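Local coordinates for hypothetical protein Atu0492 (Agrobacterium tumefaciens str., PDB 2GMY) that is probably an AhpD-like antioxidant defence protein of the carboxymuconolactone decarboxylase family, likely a thiol-dependent peroxidase or reductase, at the interface of chains A and B. Residues are numbered along the deposited sequence; one frame, centred on the assembly and turned at random. Chains: chain A/B, Hypothetical protein Atu0492.

The interface of chains A and B. Residues chain A 11, 14, 18, 136; chain B 24, 121-122, 125.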
loop_
_atom_site.group_PDB
_atom_site.type_symbol
_atom_site.label_atom_id
_atom_site.label_comp_id
_atom_site.label_asym_id
_atom_site.label_seq_id
_atom_site.Cartn_x
_atom_site.Cartn_y
_atom_site.Cartn_z
ATOM N N SER A 11 -7.554 -31.000 -14.443
ATOM C CA SER A 11 -8.914 -31.197 -13.930
ATOM C C SER A 11 -9.975 -30.696 -14.897
ATOM O O SER A 11 -10.447 -29.560 -14.784
ATOM C CB SER A 11 -9.110 -30.570 -12.541
ATOM O OG SER A 11 -10.434 -30.814 -12.083
ATOM N N ALA A 14 -13.209 -29.169 -13.208
ATOM C CA ALA A 14 -13.055 -27.820 -12.661
ATOM C C ALA A 14 -13.089 -26.806 -13.787
ATOM O O ALA A 14 -13.776 -25.782 -13.693
ATOM C CB ALA A 14 -11.743 -27.701 -11.870
ATOM N N VAL A 18 -15.856 -23.594 -14.502
ATOM C CA VAL A 18 -15.562 -22.188 -14.776
ATOM C C VAL A 18 -16.104 -21.790 -16.143
ATOM O O VAL A 18 -16.645 -20.696 -16.292
ATOM C CB VAL A 18 -14.056 -21.850 -14.635
ATOM C CG1 VAL A 18 -13.818 -20.373 -14.892
ATOM C CG2 VAL A 18 -13.551 -22.199 -13.249
ATOM N N ILE A 136 -6.586 -17.988 -12.163
ATOM C CA ILE A 136 -6.185 -19.236 -12.801
ATOM C C ILE A 136 -5.016 -19.004 -13.754
ATOM O O ILE A 136 -4.005 -19.708 -13.683
ATOM C CB ILE A 136 -7.381 -19.888 -13.536
ATOM C CG1 ILE A 136 -8.430 -20.338 -12.511
ATOM C CG2 ILE A 136 -6.930 -21.065 -14.418
ATOM C CD1 ILE A 136 -9.808 -20.640 -13.122
ATOM N N TYR B 24 -20.196 -27.089 -7.840
ATOM C CA TYR B 24 -19.020 -27.813 -8.320
ATOM C C TYR B 24 -17.982 -27.986 -7.200
ATOM O O TYR B 24 -17.474 -29.094 -6.952
ATOM C CB TYR B 24 -18.336 -27.166 -9.535
ATOM C CG TYR B 24 -16.994 -27.833 -9.705
ATOM C CD1 TYR B 24 -16.906 -29.131 -10.228
ATOM C CD2 TYR B 24 -15.825 -27.238 -9.216
ATOM C CE1 TYR B 24 -15.692 -29.787 -10.313
ATOM C CE2 TYR B 24 -14.596 -27.895 -9.300
ATOM C CZ TYR B 24 -14.543 -29.168 -9.845
ATOM O OH TYR B 24 -13.338 -29.825 -9.935
ATOM N N VAL B 121 -5.594 -27.483 -9.094
ATOM C CA VAL B 121 -6.607 -26.857 -9.956
ATOM C C VAL B 121 -7.923 -26.671 -9.210
ATOM O O VAL B 121 -8.528 -25.604 -9.270
ATOM C CB VAL B 121 -6.815 -27.632 -11.298
ATOM C CG1 VAL B 121 -7.927 -27.001 -12.125
ATOM C CG2 VAL B 121 -5.532 -27.639 -12.094
ATOM N N LYS B 122 -8.350 -27.700 -8.477
ATOM C CA LYS B 122 -9.594 -27.620 -7.716
ATOM C C LYS B 122 -9.498 -26.528 -6.642
ATOM O O LYS B 122 -10.437 -25.733 -6.443
ATOM C CB LYS B 122 -9.898 -28.968 -7.063
ATOM C CG LYS B 122 -10.181 -30.074 -8.062
ATOM C CD LYS B 122 -10.303 -31.431 -7.365
ATOM C CE LYS B 122 -10.711 -32.515 -8.364
ATOM N NZ LYS B 122 -10.927 -33.823 -7.685
ATOM N N VAL B 125 -9.630 -23.018 -8.396
ATOM C CA VAL B 125 -11.022 -22.721 -8.758
ATOM C C VAL B 125 -11.837 -22.362 -7.507
ATOM O O VAL B 125 -12.627 -21.403 -7.523
ATOM C CB VAL B 125 -11.666 -23.903 -9.527
ATOM C CG1 VAL B 125 -13.174 -23.721 -9.665
ATOM C CG2 VAL B 125 -11.026 -24.013 -10.885
#
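A:Ala14 presses its methyl group into a recess on chain B walled by B:Tyr24, B:Val121 and B:Val125. On one flank lies the phenol end of B:Tyr24: its ring carbon CZ comes to 3.5 Å from A:Ala14 CA, while the hydroxyl oxygen OH lies 3.3 Å from the methyl carbon CB. The alanine's backbone lies over a face of the ring near its phenol end, not at its edge, a closeness that the small alanine permits. On the other flank the valines offer one branch each, CG1 of B:Val121 and CG2 of B:Val125, both 3.9 Å from A:Ala14 CB.

The two valines stand one helical turn apart, and each extends the contact in its own direction. B:Val121 turns CG1 anti to its backbone N (chi1 177°), where the same methyl also meets A:Ser11 CB at 3.8 Å. B:Val125 uses both branches against CG2 of A:Val18, the two side chains passing one another in opposite directions. Beta-branched residues suit these places because they present broad, fairly rigid apolar surfaces. At the margin, CD1 of A:Ile136 reaches 4.2 Å from B:Val125 CG2, a looser contact made by the end of a longer chain.

A:Ser11 stands just before the helix 12-26, and its OG accepts a weak hydrogen bond from A:Ala14 N (3.4 Å), an N-cap link that suits this residue at a helix start. The extended aliphatic chain of B:Lys122 runs past that hydroxyl, CG and CE each 4.1 Å from OG; such a chain can pack by its methylenes while its terminal amine NZ lies beyond.

The N-terminal turns of helix 12-26 of chain A lie against helices 12-27 and 117-139 of chain B, with A:Ile136 from chain A's own helix 117-139. The patch, mostly helix against helix with A:Ser11 at a loop end, recurs with the chains exchanged in a two-fold symmetric interface of the deposited six-chain assembly; this pairing is likely biological, though the structure alone does not show it.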